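Local coordinates for protein Pa14_01140 (PDB 6OX6) that serves as the immunity protein of the type VI secretion effector Tas1, binding this (p)ppApp-synthesizing toxin and probably preventing its early activation, at residues I16-E21 with F55-R60; V23-D28 with H50-F55; H35-G40 with E68-G73. All blocks are in the same frame, centred on the assembly; numbering follows the deposited sequence.

Contact 1: residues I16-E21 with F55-R60; sequences IDYDFE and FNDALR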
loop_
_atom_site.group_PDB
_atom_site.type_symbol
_atom_site.label_atom_id
_atom_site.label_comp_id
_atom_site.label_asym_id
_atom_site.label_seq_id
_atom_site.Cartn_x
_atom_site.Cartn_y
_atom_site.Cartn_z
ATOM N N ILE B 16 -10.190 -14.072 -0.041
ATOM C CA ILE B 16 -9.265 -13.132 0.573
ATOM C C ILE B 16 -10.043 -11.954 1.128
ATOM O O ILE B 16 -10.905 -11.405 0.434
ATOM C CB ILE B 16 -8.254 -12.636 -0.470
ATOM C CG1 ILE B 16 -7.383 -13.797 -0.929
ATOM C CG2 ILE B 16 -7.468 -11.497 0.067
ATOM C CD1 ILE B 16 -6.610 -13.474 -2.182
ATOM N N ASP B 17 -9.737 -11.562 2.372
ATOM C CA ASP B 17 -10.247 -10.339 2.972
ATOM C C ASP B 17 -9.081 -9.384 3.219
ATOM O O ASP B 17 -8.082 -9.769 3.825
ATOM C CB ASP B 17 -10.968 -10.642 4.287
ATOM C CG ASP B 17 -11.427 -9.379 5.016
ATOM O OD1 ASP B 17 -11.660 -8.346 4.346
ATOM O OD2 ASP B 17 -11.539 -9.418 6.270
ATOM N N TYR B 18 -9.209 -8.150 2.777
ATOM C CA TYR B 18 -8.176 -7.132 2.992
ATOM C C TYR B 18 -8.876 -5.973 3.688
ATOM O O TYR B 18 -9.449 -5.106 3.016
ATOM C CB TYR B 18 -7.551 -6.713 1.657
ATOM C CG TYR B 18 -6.453 -5.646 1.722
ATOM C CD1 TYR B 18 -5.632 -5.497 2.852
ATOM C CD2 TYR B 18 -6.230 -4.793 0.632
ATOM C CE1 TYR B 18 -4.619 -4.521 2.897
ATOM C CE2 TYR B 18 -5.224 -3.820 0.681
ATOM C CZ TYR B 18 -4.418 -3.714 1.811
ATOM O OH TYR B 18 -3.445 -2.746 1.847
ATOM N N ASP B 19 -8.849 -5.955 5.027
ATOM C CA ASP B 19 -9.684 -4.978 5.719
ATOM C C ASP B 19 -9.169 -3.553 5.553
ATOM O O ASP B 19 -9.986 -2.621 5.541
ATOM C CB ASP B 19 -9.844 -5.310 7.204
ATOM C CG ASP B 19 -11.186 -4.802 7.764
ATOM O OD1 ASP B 19 -11.345 -3.571 7.897
ATOM O OD2 ASP B 19 -12.092 -5.616 8.046
ATOM N N PHE B 20 -7.857 -3.352 5.363
ATOM C CA PHE B 20 -7.356 -1.985 5.209
ATOM C C PHE B 20 -8.108 -1.216 4.122
ATOM O O PHE B 20 -8.425 -0.041 4.310
ATOM C CB PHE B 20 -5.852 -1.982 4.929
ATOM C CG PHE B 20 -5.248 -0.594 4.930
ATOM C CD1 PHE B 20 -5.268 0.191 6.079
ATOM C CD2 PHE B 20 -4.703 -0.059 3.763
ATOM C CE1 PHE B 20 -4.718 1.479 6.075
ATOM C CE2 PHE B 20 -4.147 1.231 3.746
ATOM C CZ PHE B 20 -4.163 2.005 4.908
ATOM N N GLU B 21 -8.440 -1.863 2.999
ATOM C CA GLU B 21 -9.191 -1.195 1.937
ATOM C C GLU B 21 -10.595 -1.761 1.767
ATOM O O GLU B 21 -11.193 -1.614 0.701
ATOM C CB GLU B 21 -8.443 -1.255 0.597
ATOM C CG GLU B 21 -7.059 -0.561 0.579
ATOM C CD GLU B 21 -6.821 0.315 -0.644
ATOM O OE1 GLU B 21 -7.793 0.764 -1.303
ATOM O OE2 GLU B 21 -5.639 0.522 -0.977
ATOM N N PHE B 55 -5.094 -5.811 -5.778
ATOM C CA PHE B 55 -5.064 -7.256 -5.581
ATOM C C PHE B 55 -3.741 -7.725 -4.973
ATOM O O PHE B 55 -3.729 -8.523 -4.027
ATOM C CB PHE B 55 -5.297 -7.971 -6.904
ATOM C CG PHE B 55 -5.140 -9.476 -6.795
ATOM C CD1 PHE B 55 -6.047 -10.220 -6.049
ATOM C CD2 PHE B 55 -4.068 -10.134 -7.397
ATOM C CE1 PHE B 55 -5.921 -11.588 -5.933
ATOM C CE2 PHE B 55 -3.933 -11.524 -7.276
ATOM C CZ PHE B 55 -4.857 -12.246 -6.547
ATOM N N ASN B 56 -2.616 -7.277 -5.535
ATOM C CA ASN B 56 -1.332 -7.663 -4.970
ATOM C C ASN B 56 -1.139 -7.089 -3.565
ATOM O O ASN B 56 -0.474 -7.709 -2.733
ATOM C CB ASN B 56 -0.203 -7.233 -5.913
ATOM C CG ASN B 56 -0.069 -8.187 -7.104
ATOM O OD1 ASN B 56 0.641 -9.182 -7.015
ATOM N ND2 ASN B 56 -0.762 -7.904 -8.195
ATOM N N ASP B 57 -1.736 -5.928 -3.261
ATOM C CA ASP B 57 -1.725 -5.472 -1.868
ATOM C C ASP B 57 -2.497 -6.439 -0.980
ATOM O O ASP B 57 -2.081 -6.732 0.152
ATOM C CB ASP B 57 -2.297 -4.058 -1.744
ATOM C CG ASP B 57 -1.272 -2.975 -2.077
ATOM O OD1 ASP B 57 -0.138 -3.321 -2.435
ATOM O OD2 ASP B 57 -1.591 -1.766 -1.967
ATOM N N ALA B 58 -3.631 -6.929 -1.476
ATOM C CA ALA B 58 -4.447 -7.874 -0.720
ATOM C C ALA B 58 -3.685 -9.155 -0.452
ATOM O O ALA B 58 -3.781 -9.724 0.641
ATOM C CB ALA B 58 -5.743 -8.161 -1.475
ATOM N N LEU B 59 -2.876 -9.603 -1.414
ATOM C CA LEU B 59 -2.064 -10.793 -1.168
ATOM C C LEU B 59 -1.042 -10.536 -0.087
ATOM O O LEU B 59 -0.780 -11.414 0.746
ATOM C CB LEU B 59 -1.349 -11.250 -2.430
ATOM C CG LEU B 59 -2.260 -11.591 -3.595
ATOM C CD1 LEU B 59 -1.454 -12.221 -4.743
ATOM C CD2 LEU B 59 -3.340 -12.535 -3.128
ATOM N N ARG B 60 -0.446 -9.339 -0.078
ATOM C CA ARG B 60 0.653 -9.137 0.849
ATOM C C ARG B 60 0.140 -8.917 2.252
ATOM O O ARG B 60 0.758 -9.379 3.213
ATOM C CB ARG B 60 1.536 -7.966 0.401
ATOM C CG ARG B 60 2.326 -8.266 -0.877
ATOM C CD ARG B 60 3.087 -7.033 -1.336
ATOM N NE ARG B 60 4.052 -6.557 -0.340
ATOM C CZ ARG B 60 4.745 -5.433 -0.484
ATOM N NH1 ARG B 60 4.540 -4.655 -1.565
ATOM N NH2 ARG B 60 5.608 -5.070 0.444
HETATM O O HOH W 1 -3.385 -1.010 0.120
#

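Contact 2: residues V23-D28 with H50-F55; sequences VTYRWD and HDNRLF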
loop_
_atom_site.group_PDB
_atom_site.type_symbol
_atom_site.label_atom_id
_atom_site.label_comp_id
_atom_site.label_asym_id
_atom_site.label_seq_id
_atom_site.Cartn_x
_atom_site.Cartn_y
_atom_site.Cartn_z
ATOM N N VAL B 23 -12.014 -4.557 1.081
ATOM C CA VAL B 23 -12.155 -5.265 -0.184
ATOM C C VAL B 23 -11.922 -6.756 0.046
ATOM O O VAL B 23 -11.161 -7.156 0.942
ATOM C CB VAL B 23 -11.206 -4.679 -1.266
ATOM C CG1 VAL B 23 -9.687 -4.774 -0.873
ATOM C CG2 VAL B 23 -11.486 -5.297 -2.608
ATOM N N THR B 24 -12.633 -7.580 -0.741
ATOM C CA THR B 24 -12.444 -9.023 -0.801
ATOM C C THR B 24 -12.259 -9.484 -2.249
ATOM O O THR B 24 -12.692 -8.832 -3.206
ATOM C CB THR B 24 -13.627 -9.786 -0.159
ATOM O OG1 THR B 24 -14.793 -9.708 -1.009
ATOM C CG2 THR B 24 -13.954 -9.181 1.205
ATOM N N TYR B 25 -11.619 -10.640 -2.402
ATOM C CA TYR B 25 -11.349 -11.226 -3.707
ATOM C C TYR B 25 -11.711 -12.697 -3.683
ATOM O O TYR B 25 -11.653 -13.360 -2.629
ATOM C CB TYR B 25 -9.863 -11.082 -4.129
ATOM C CG TYR B 25 -9.449 -9.642 -4.363
ATOM C CD1 TYR B 25 -8.865 -8.902 -3.353
ATOM C CD2 TYR B 25 -9.689 -9.015 -5.575
ATOM C CE1 TYR B 25 -8.503 -7.598 -3.551
ATOM C CE2 TYR B 25 -9.324 -7.719 -5.788
ATOM C CZ TYR B 25 -8.735 -7.014 -4.779
ATOM O OH TYR B 25 -8.366 -5.713 -4.980
ATOM N N ARG B 26 -12.103 -13.187 -4.859
ATOM C CA ARG B 26 -12.356 -14.598 -5.089
ATOM C C ARG B 26 -11.463 -15.063 -6.231
ATOM O O ARG B 26 -11.468 -14.467 -7.319
ATOM C CB ARG B 26 -13.832 -14.838 -5.404
ATOM C CG ARG B 26 -14.149 -16.251 -5.888
ATOM C CD ARG B 26 -15.666 -16.385 -6.197
ATOM N NE ARG B 26 -16.113 -15.597 -7.337
ATOM C CZ ARG B 26 -16.197 -16.073 -8.584
ATOM N NH1 ARG B 26 -15.845 -17.331 -8.853
ATOM N NH2 ARG B 26 -16.628 -15.293 -9.569
ATOM N N TRP B 27 -10.678 -16.103 -5.969
ATOM C CA TRP B 27 -9.863 -16.766 -6.975
ATOM C C TRP B 27 -10.494 -18.105 -7.348
ATOM O O TRP B 27 -10.843 -18.908 -6.478
ATOM C CB TRP B 27 -8.441 -16.941 -6.446
ATOM C CG TRP B 27 -7.565 -17.943 -7.149
ATOM C CD1 TRP B 27 -7.232 -19.192 -6.706
ATOM C CD2 TRP B 27 -6.886 -17.771 -8.411
ATOM N NE1 TRP B 27 -6.399 -19.810 -7.612
ATOM C CE2 TRP B 27 -6.175 -18.960 -8.667
ATOM C CE3 TRP B 27 -6.822 -16.727 -9.350
ATOM C CZ2 TRP B 27 -5.397 -19.133 -9.814
ATOM C CZ3 TRP B 27 -6.051 -16.899 -10.494
ATOM C CH2 TRP B 27 -5.343 -18.095 -10.711
ATOM N N ASP B 28 -10.646 -18.338 -8.632
ATOM C CA ASP B 28 -11.163 -19.591 -9.169
ATOM C C ASP B 28 -9.978 -20.287 -9.829
ATOM O O ASP B 28 -9.485 -19.830 -10.865
ATOM C CB ASP B 28 -12.296 -19.300 -10.159
ATOM C CG ASP B 28 -12.921 -20.559 -10.760
ATOM O OD1 ASP B 28 -12.270 -21.628 -10.825
ATOM O OD2 ASP B 28 -14.070 -20.451 -11.217
ATOM N N HIS B 50 -4.178 -9.968 -13.059
ATOM C CA HIS B 50 -3.419 -10.578 -11.979
ATOM C C HIS B 50 -2.286 -9.682 -11.503
ATOM O O HIS B 50 -1.817 -9.855 -10.367
ATOM C CB HIS B 50 -2.897 -11.956 -12.396
ATOM C CG HIS B 50 -1.732 -11.907 -13.331
ATOM N ND1 HIS B 50 -1.869 -12.085 -14.688
ATOM C CD2 HIS B 50 -0.414 -11.697 -13.107
ATOM C CE1 HIS B 50 -0.683 -11.982 -15.263
ATOM N NE2 HIS B 50 0.216 -11.746 -14.326
ATOM N N ASP B 51 -1.865 -8.697 -12.302
ATOM C CA ASP B 51 -0.880 -7.724 -11.829
ATOM C C ASP B 51 -1.523 -6.468 -11.233
ATOM O O ASP B 51 -0.841 -5.453 -11.084
ATOM C CB ASP B 51 0.083 -7.335 -12.949
ATOM C CG ASP B 51 -0.574 -6.483 -14.011
ATOM O OD1 ASP B 51 -1.803 -6.627 -14.237
ATOM O OD2 ASP B 51 0.158 -5.684 -14.641
ATOM N N ASN B 52 -2.807 -6.524 -10.882
ATOM C CA ASN B 52 -3.503 -5.351 -10.359
ATOM C C ASN B 52 -2.924 -4.924 -9.010
ATOM O O ASN B 52 -2.648 -5.752 -8.142
ATOM C CB ASN B 52 -4.988 -5.660 -10.207
ATOM C CG ASN B 52 -5.742 -4.557 -9.525
ATOM O OD1 ASN B 52 -6.003 -4.602 -8.309
ATOM N ND2 ASN B 52 -6.092 -3.546 -10.296
ATOM N N ARG B 53 -2.767 -3.614 -8.826
ATOM C CA ARG B 53 -2.123 -3.076 -7.630
ATOM C C ARG B 53 -2.843 -3.517 -6.356
ATOM O O ARG B 53 -2.226 -4.027 -5.417
ATOM C CB ARG B 53 -2.096 -1.546 -7.728
ATOM C CG ARG B 53 -1.163 -0.855 -6.732
ATOM C CD ARG B 53 -1.840 -0.586 -5.371
ATOM N NE ARG B 53 -3.176 0.012 -5.488
ATOM C CZ ARG B 53 -3.966 0.293 -4.448
ATOM N NH1 ARG B 53 -3.567 0.006 -3.217
ATOM N NH2 ARG B 53 -5.169 0.837 -4.634
ATOM N N LEU B 54 -4.144 -3.269 -6.286
ATOM C CA LEU B 54 -4.868 -3.501 -5.036
ATOM C C LEU B 54 -4.955 -4.994 -4.738
ATOM O O LEU B 54 -4.816 -5.426 -3.584
ATOM C CB LEU B 54 -6.255 -2.858 -5.138
ATOM C CG LEU B 54 -7.242 -2.985 -3.972
ATOM C CD1 LEU B 54 -6.635 -2.335 -2.733
ATOM C CD2 LEU B 54 -8.617 -2.352 -4.341
ATOM N N PHE B 55 -5.094 -5.811 -5.778
ATOM C CA PHE B 55 -5.064 -7.256 -5.581
ATOM C C PHE B 55 -3.741 -7.725 -4.973
ATOM O O PHE B 55 -3.729 -8.523 -4.027
ATOM C CB PHE B 55 -5.297 -7.971 -6.904
ATOM C CG PHE B 55 -5.140 -9.476 -6.795
ATOM C CD1 PHE B 55 -6.047 -10.220 -6.049
ATOM C CD2 PHE B 55 -4.068 -10.134 -7.397
ATOM C CE1 PHE B 55 -5.921 -11.588 -5.933
ATOM C CE2 PHE B 55 -3.933 -11.524 -7.276
ATOM C CZ PHE B 55 -4.857 -12.246 -6.547
HETATM O O HOH W 2 -8.827 -4.656 -7.460
#

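Contact 3: residues H35-G40 with E68-G73; sequences HVRFYG and EEYETG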
loop_
_atom_site.group_PDB
_atom_site.type_symbol
_atom_site.label_atom_id
_atom_site.label_comp_id
_atom_site.label_asym_id
_atom_site.label_seq_id
_atom_site.Cartn_x
_atom_site.Cartn_y
_atom_site.Cartn_z
ATOM N N HIS B 35 -11.941 -12.301 -9.096
ATOM C CA HIS B 35 -13.033 -11.345 -8.998
ATOM C C HIS B 35 -12.923 -10.580 -7.696
ATOM O O HIS B 35 -12.366 -11.080 -6.723
ATOM C CB HIS B 35 -14.393 -12.027 -9.085
ATOM C CG HIS B 35 -14.758 -12.422 -10.474
ATOM N ND1 HIS B 35 -14.323 -13.596 -11.047
ATOM C CD2 HIS B 35 -15.490 -11.788 -11.421
ATOM C CE1 HIS B 35 -14.780 -13.675 -12.285
ATOM N NE2 HIS B 35 -15.490 -12.589 -12.538
ATOM N N VAL B 36 -13.475 -9.367 -7.674
ATOM C CA VAL B 36 -13.373 -8.480 -6.524
ATOM C C VAL B 36 -14.770 -8.222 -5.989
ATOM O O VAL B 36 -15.730 -8.154 -6.771
ATOM C CB VAL B 36 -12.670 -7.157 -6.890
ATOM C CG1 VAL B 36 -13.506 -6.351 -7.925
ATOM C CG2 VAL B 36 -12.434 -6.334 -5.656
ATOM N N ARG B 37 -14.887 -8.118 -4.649
ATOM C CA ARG B 37 -16.147 -7.752 -3.993
ATOM C C ARG B 37 -15.838 -6.780 -2.867
ATOM O O ARG B 37 -15.203 -7.162 -1.877
ATOM C CB ARG B 37 -16.877 -8.976 -3.450
ATOM C CG ARG B 37 -18.232 -8.643 -2.867
ATOM C CD ARG B 37 -19.062 -9.875 -2.591
ATOM N NE ARG B 37 -20.366 -9.498 -2.054
ATOM C CZ ARG B 37 -21.255 -10.342 -1.536
ATOM N NH1 ARG B 37 -21.009 -11.644 -1.460
ATOM N NH2 ARG B 37 -22.393 -9.865 -1.080
ATOM N N PHE B 38 -16.257 -5.526 -3.020
ATOM C CA PHE B 38 -16.009 -4.508 -2.005
ATOM C C PHE B 38 -17.022 -4.623 -0.890
ATOM O O PHE B 38 -18.141 -5.098 -1.102
ATOM C CB PHE B 38 -16.063 -3.107 -2.606
ATOM C CG PHE B 38 -14.897 -2.809 -3.539
ATOM C CD1 PHE B 38 -15.020 -2.986 -4.908
ATOM C CD2 PHE B 38 -13.693 -2.376 -3.034
ATOM C CE1 PHE B 38 -13.970 -2.735 -5.754
ATOM C CE2 PHE B 38 -12.604 -2.119 -3.897
ATOM C CZ PHE B 38 -12.759 -2.305 -5.246
ATOM N N TYR B 39 -16.620 -4.196 0.313
ATOM C CA TYR B 39 -17.516 -4.269 1.463
ATOM C C TYR B 39 -18.827 -3.593 1.132
ATOM O O TYR B 39 -18.842 -2.506 0.553
ATOM C CB TYR B 39 -16.904 -3.590 2.685
ATOM C CG TYR B 39 -15.852 -4.377 3.418
ATOM C CD1 TYR B 39 -15.186 -5.450 2.819
ATOM C CD2 TYR B 39 -15.523 -4.038 4.718
ATOM C CE1 TYR B 39 -14.201 -6.152 3.499
ATOM C CE2 TYR B 39 -14.559 -4.711 5.396
ATOM C CZ TYR B 39 -13.891 -5.765 4.793
ATOM O OH TYR B 39 -12.939 -6.428 5.550
ATOM N N GLY B 40 -19.932 -4.253 1.472
ATOM C CA GLY B 40 -21.255 -3.694 1.255
ATOM C C GLY B 40 -21.779 -3.752 -0.164
ATOM O O GLY B 40 -22.809 -3.118 -0.455
ATOM N N GLU B 68 -17.888 -19.310 2.321
ATOM C CA GLU B 68 -19.110 -18.808 2.944
ATOM C C GLU B 68 -18.932 -17.367 3.421
ATOM O O GLU B 68 -19.802 -16.522 3.191
ATOM C CB GLU B 68 -19.562 -19.717 4.098
ATOM C CG GLU B 68 -20.628 -19.080 5.003
ATOM C CD GLU B 68 -20.010 -18.240 6.137
ATOM O OE1 GLU B 68 -18.911 -18.608 6.613
ATOM O OE2 GLU B 68 -20.599 -17.198 6.529
ATOM N N GLU B 69 -17.809 -17.060 4.082
ATOM C CA GLU B 69 -17.574 -15.683 4.513
ATOM C C GLU B 69 -17.589 -14.725 3.330
ATOM O O GLU B 69 -18.190 -13.646 3.393
ATOM C CB GLU B 69 -16.238 -15.564 5.242
ATOM C CG GLU B 69 -16.157 -16.304 6.539
ATOM C CD GLU B 69 -14.790 -16.152 7.166
ATOM O OE1 GLU B 69 -14.524 -15.123 7.840
ATOM O OE2 GLU B 69 -13.952 -17.037 6.910
ATOM N N TYR B 70 -16.883 -15.085 2.259
ATOM C CA TYR B 70 -16.880 -14.249 1.063
ATOM C C TYR B 70 -18.289 -14.061 0.525
ATOM O O TYR B 70 -18.710 -12.935 0.234
ATOM C CB TYR B 70 -15.988 -14.863 -0.008
ATOM C CG TYR B 70 -15.992 -14.075 -1.298
ATOM C CD1 TYR B 70 -15.109 -13.041 -1.487
ATOM C CD2 TYR B 70 -16.914 -14.352 -2.315
ATOM C CE1 TYR B 70 -15.094 -12.318 -2.648
ATOM C CE2 TYR B 70 -16.918 -13.618 -3.486
ATOM C CZ TYR B 70 -16.004 -12.605 -3.637
ATOM O OH TYR B 70 -15.973 -11.867 -4.777
ATOM N N GLU B 71 -19.044 -15.157 0.398
ATOM C CA GLU B 71 -20.363 -15.045 -0.213
ATOM C C GLU B 71 -21.333 -14.301 0.684
ATOM O O GLU B 71 -22.227 -13.607 0.186
ATOM C CB GLU B 71 -20.897 -16.427 -0.556
ATOM C CG GLU B 71 -20.125 -17.062 -1.685
ATOM C CD GLU B 71 -20.643 -18.445 -2.025
ATOM O OE1 GLU B 71 -21.660 -18.854 -1.421
ATOM O OE2 GLU B 71 -20.040 -19.111 -2.902
ATOM N N THR B 72 -21.173 -14.420 2.001
ATOM C CA THR B 72 -22.016 -13.637 2.893
ATOM C C THR B 72 -21.715 -12.152 2.759
ATOM O O THR B 72 -22.633 -11.322 2.701
ATOM C CB THR B 72 -21.821 -14.092 4.335
ATOM O OG1 THR B 72 -22.162 -15.479 4.442
ATOM C CG2 THR B 72 -22.719 -13.299 5.233
ATOM N N GLY B 73 -20.436 -11.799 2.695
ATOM C CA GLY B 73 -20.043 -10.421 2.520
ATOM C C GLY B 73 -19.893 -9.672 3.832
ATOM O O GLY B 73 -20.278 -10.131 4.909
HETATM O O HOH W 3 -24.457 -11.432 0.358
#

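Contact 1: residues I16-E21 with F55-R60
Tyr18 lays one face of its ring against the backbone of Ala58, where strand 14-18 of an antiparallel sheet meets helix 53-61, which packs over one side of that sheet in an alpha/beta layer. The axes of residues 16-18 and 55-60 run almost crosswise, at 95°, and come within 8.0 Å of each other, an approach to which the small side chain of Ala58 is well suited. Ala58 CA sits 4.2 Å from the centroid of the Tyr18 ring in a CH-pi contact over the face, and Ala58 CB rests 3.9 Å from Tyr18 CB. CG of Tyr18 is anti to its backbone N and beside its carbonyl carbon (chi1 180°). Farther out, Asp57 CB touches Tyr18 CE2 at 3.8 Å, with the carboxylate plane turned 80° from the ring. Glu21 N lies over the centre of the opposite face, so the ring is sandwiched between the helix and the backbone of Glu21.

Ile16 faces the helix from the same side of the strand, and its two branches divide the work. CG2 meets Ala58 CB at 4.1 Å, whereas CD1 reaches across to Leu59 CD2 at 3.5 Å, the side chains passing at a slant. Aliphatic residues suit this buried layer. At its polar margin, Arg53 forms salt bridges with both Glu21 and Asp57, which probably offsets the repulsion between the two acids. A water at the edge of the Tyr18 ring donates to Glu21 OE2 and Asp57 OD2, each 2.9 Å away.

Contact 2: residues V23-D28 with H50-F55
Tyr25 and Phe55 form the tightly packed part of this contact, an edge-to-face pair in which the edge of the Phe55 ring is directed at the face of Tyr25. The ring centroids are 5.3 Å apart and the planes stand at 78°, a T-shaped arrangement. Between the two rings the closest touch is Phe55 CD1 to Tyr25 CG, 3.8 Å, over the face but offset toward its rim. CG of Tyr25 is anti to the carbonyl carbon and beside the backbone N (chi1 -66°). The Tyr25 hydroxyl presses on the neighbouring leucine: Tyr25 OH is 3.1 Å from Leu54 CG, the two side chains crossing at about a right angle. Tyrosine fits here because its long flat body fills apolar space while its hydroxyl can reach a polar group beyond.

Packing is looser away from that pair. Val23 CG1 only approaches Leu54 CD1, at 4.3 Å, and Tyr25 reaches Asn52 through water. Tyr25 OH donates to this water at 2.7 Å, and the water donates in turn to Asn52 OD1 at 2.9 Å. The same oxygen accepts from Phe55 N at 2.9 Å in a nearly straight bond (163°) that uses a lone pair in the carbonyl plane, so one amide oxygen serves both helix and water. Beyond it lies the toxin: in the Tas1 chain Asp296 forms a salt bridge with Arg53, and Arg410 donates through NE to the backbone oxygen of Asp51. Asn52 is thus a classic asparagine N-cap, beginning a helix whose first turn packs through aromatic and aliphatic side chains on an inner strand of an antiparallel sheet.

Contact 3: residues H35-G40 with E68-G73
Arg37 lies across the ring of Tyr70 and carries its charge to the last turn of helix 67-72. Near its root, Arg37 CB packs 3.3 Å from Tyr70 OH and 3.7 Å from Tyr70 CZ, and its CD sits over one face of that ring. The arginine chain is extended from CG to NE, a length that brings the guanidinium to the helix carbonyls. Arg37 NH1 donates to Glu71 O at 2.8 Å with an angle of 152° at the hydrogen; the donor stands well above the carbonyl plane. Through a water, Arg37 NH2 also reaches Thr72 O, the water lying 3.0 Å from NH2. Gly73 CA lies 4.1 Å above the centre of the guanidinium. Glycine suits this place, since its phi is positive (89°) and no side chain intrudes on the flat cation.

Outside this shell, Arg37 NE donates to the backbone oxygen of Glu41, a further bond that helps hold the guanidinium, while Tyr70 OH is hydrogen-bonded to Glu43. Tyr70 also packs on Thr24 of the adjacent strand. A cation set against carbonyls at the C-terminal end of a helix should be favoured by the helix dipole; here it ties the outermost strand, within this chain, of the antiparallel sheet to a short helix ended by a glycine with positive phi.

Contacts 1 and 2 are buried and share helix 53-61 and the residue Phe55; they rest on neighbouring strands, 14-18 and 23-28, joined by backbone bonds such as Ile16 O with Tyr25 N. Contact 3 is partly open and lies on the other face of the sheet, where Thr24 meets Tyr70 while the neighbouring Val23 and Tyr25 face helix 53-61. The chemistry follows the place: apolar and aromatic packing with water at the margins in contacts 1 and 2, an arginine reaching helix carbonyls in contact 3. Tyr39 OH, from 35-40, is hydrogen-bonded to Asp17 OD1, and so connects contact 3 with contact 1.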